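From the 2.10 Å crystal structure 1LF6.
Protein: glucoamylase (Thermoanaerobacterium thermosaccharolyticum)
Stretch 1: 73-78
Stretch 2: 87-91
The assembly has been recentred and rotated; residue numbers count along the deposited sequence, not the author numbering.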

# COMPACT_ATOMS: atom_id res chain seq x y z
N LYS A 73 13.14 2.87 9.81
CA LYS A 73 13.09 3.79 8.69
C LYS A 73 13.93 3.19 7.56
O LYS A 73 13.50 3.16 6.40
N GLU A 74 15.12 2.71 7.90
CA GLU A 74 16.03 2.11 6.93
C GLU A 74 17.12 1.26 7.56
O GLU A 74 17.40 1.35 8.75
N ILE A 75 17.74 0.44 6.71
CA ILE A 75 18.86 -0.42 7.07
C ILE A 75 19.65 -0.46 5.78
O ILE A 75 19.28 -1.16 4.83
N LYS A 76 20.74 0.30 5.72
CA LYS A 76 21.55 0.37 4.51
C LYS A 76 23.04 0.20 4.75
O LYS A 76 23.52 0.28 5.89
N PHE A 77 23.77 -0.03 3.67
CA PHE A 77 25.22 -0.20 3.73
C PHE A 77 25.93 1.05 3.24
O PHE A 77 25.46 1.72 2.31
N ILE A 78 27.06 1.35 3.87
CA ILE A 78 27.88 2.49 3.48
C ILE A 78 29.29 1.94 3.27
O ILE A 78 29.81 1.22 4.13
N PRO A 87 30.53 6.33 -0.52
CA PRO A 87 29.22 6.17 -1.16
C PRO A 87 28.14 5.48 -0.33
O PRO A 87 28.39 4.49 0.36
N ASP A 88 26.93 6.03 -0.41
CA ASP A 88 25.75 5.51 0.27
C ASP A 88 25.06 4.69 -0.81
O ASP A 88 24.64 5.24 -1.83
N GLU A 89 24.96 3.38 -0.61
CA GLU A 89 24.34 2.51 -1.60
C GLU A 89 22.96 2.97 -2.05
O GLU A 89 22.60 2.83 -3.22
N THR A 90 22.18 3.54 -1.13
CA THR A 90 20.83 3.99 -1.46
C THR A 90 20.78 5.17 -2.43
O THR A 90 19.70 5.54 -2.90
N LYS A 91 21.93 5.75 -2.76
CA LYS A 91 21.94 6.88 -3.69
C LYS A 91 23.12 6.90 -4.65
O LYS A 91 23.07 7.57 -5.68

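The strongest link between the two stretches is a salt bridge: Lys76 NZ donates to Asp88 OD1 at 2.6 Å. Lys76 points its CA-to-CB bond toward the second stretch with chi1 in p, then runs through three t torsions, so the whole aliphatic chain is extended before the ammonium meets the carboxylate. Asp88, with chi1 in t, starts sideways, but its end comes nearer and brings the carboxylate within reach.

The two carboxylate oxygens of Asp88 do different work. While OD1 takes the lysine, Asp88 OD2 accepts from Thr90 N at 2.9 Å, the capping bond expected of a residue placed right before a helix, and also from Thr90 OG1 at 2.6 Å. One aspartate thus ties the strand to the start of a weakly bonded helix. Lys91 N also donates to Asp88 O at 2.9 Å.

Glu89 supplies the second strong contact, and here a side chain meets the main chain. Its chi1 is p and chi2 is t, its CA-to-CB bond points toward the strand, and Glu89 OE2 accepts from Phe77 N at 2.6 Å with an angle of 155° at the hydrogen. The return bond, Glu89 N to Phe77 O at 3.4 Å, is weak though well directed. Between them, one residue reaches both the amide and the carbonyl of Phe77, the amide firmly and the carbonyl weakly, and the acceptor for the amide is a side-chain oxygen. Both carboxylate oxygens of Glu89 have further hydrogen bonds elsewhere in the structure. Beside this pairing, the backbones of Ile78 and Asp88 form a single bridge, their CA atoms 4.9 Å apart.

A water extends the polar network toward Glu74. Water 1 accepts from Lys76 NZ at 2.7 Å and donates to Glu74 OE1 at 2.5 Å and to Thr90 OG1 at 3.3 Å, so it joins side chains of both stretches. Glu74 (chi1 m, chi2 t) also points toward the second stretch; Glu74 OE1 receives a weak bond from Lys73 NZ at 3.0 Å, part of a salt bridge within the stretch.

The packing fills in around these bonds. Thr90, chi1 p, points toward the strand and sets its methyl against the stem of Lys76, Thr90 CG2 to Lys76 CD at 3.6 Å; the same CG2 of Thr90 lies 4.2 Å from Glu74 OE2. A lysine stem so used buries carbon while its tip keeps its charge partner. Ile78, m at both torsions, begins sideways and swings its end nearer, placing Ile78 CD1 3.7 Å from Asp88 CG and Ile78 CG2 3.7 Å from Pro87 O. Phe77, chi1 m, starts sideways and its end leads off from the second stretch, though Phe77 CB sits 3.4 Å from Glu89 OE2. Ile75 points away and takes no part. The alternation is plain: the CA-to-CB bonds of Glu74 and Lys76 point toward the contact, and that of the buried Ile75 between them points away.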

# COMPACT_ATOMS: atom_id res chain seq x y z
CB LYS A 73 13.64 5.16 9.10
CG LYS A 73 13.48 6.25 8.05
CD LYS A 73 14.72 6.39 7.18
CE LYS A 73 14.61 7.60 6.26
NZ LYS A 73 15.86 7.84 5.50
CB GLU A 74 16.73 3.19 6.11
CG GLU A 74 15.89 3.90 5.09
CD GLU A 74 16.76 4.71 4.15
OE1 GLU A 74 17.58 5.50 4.65
OE2 GLU A 74 16.62 4.55 2.91
CB ILE A 75 18.42 -1.85 7.44
CG1 ILE A 75 17.45 -1.82 8.62
CG2 ILE A 75 19.65 -2.67 7.82
CD1 ILE A 75 16.90 -3.20 9.00
CB LYS A 76 21.31 1.70 3.81
CG LYS A 76 21.80 2.90 4.61
CD LYS A 76 21.45 4.22 3.94
CE LYS A 76 21.87 5.40 4.81
NZ LYS A 76 21.53 6.70 4.17
CB PHE A 77 25.67 -1.39 2.88
CG PHE A 77 25.47 -2.71 3.54
CD1 PHE A 77 26.20 -3.04 4.69
CD2 PHE A 77 24.57 -3.64 3.04
CE1 PHE A 77 26.02 -4.27 5.31
CE2 PHE A 77 24.39 -4.86 3.66
CZ PHE A 77 25.11 -5.18 4.80
CB ILE A 78 27.94 3.58 4.58
CG1 ILE A 78 26.53 4.00 4.98
CG2 ILE A 78 28.72 4.78 4.07
CD1 ILE A 78 25.70 4.55 3.83
CB PRO A 87 29.55 5.37 -2.42
CG PRO A 87 30.63 4.48 -1.94
CD PRO A 87 31.51 5.43 -1.14
CB ASP A 88 24.87 6.68 0.73
CG ASP A 88 23.55 6.23 1.35
OD1 ASP A 88 22.93 7.06 2.06
OD2 ASP A 88 23.12 5.07 1.14
CB GLU A 89 24.25 1.07 -1.07
CG GLU A 89 23.07 0.81 -0.14
CD GLU A 89 22.97 -0.64 0.30
OE1 GLU A 89 23.25 -1.53 -0.52
OE2 GLU A 89 22.60 -0.88 1.47
CB THR A 90 20.02 4.37 -0.19
OG1 THR A 90 20.60 5.51 0.45
CG2 THR A 90 20.00 3.20 0.79
CB LYS A 91 21.89 8.19 -2.91
CG LYS A 91 22.90 8.28 -1.80
CD LYS A 91 22.26 8.77 -0.51
CE LYS A 91 21.72 10.19 -0.66
NZ LYS A 91 21.15 10.67 0.63
O HOH W 1 19.04 6.72 3.09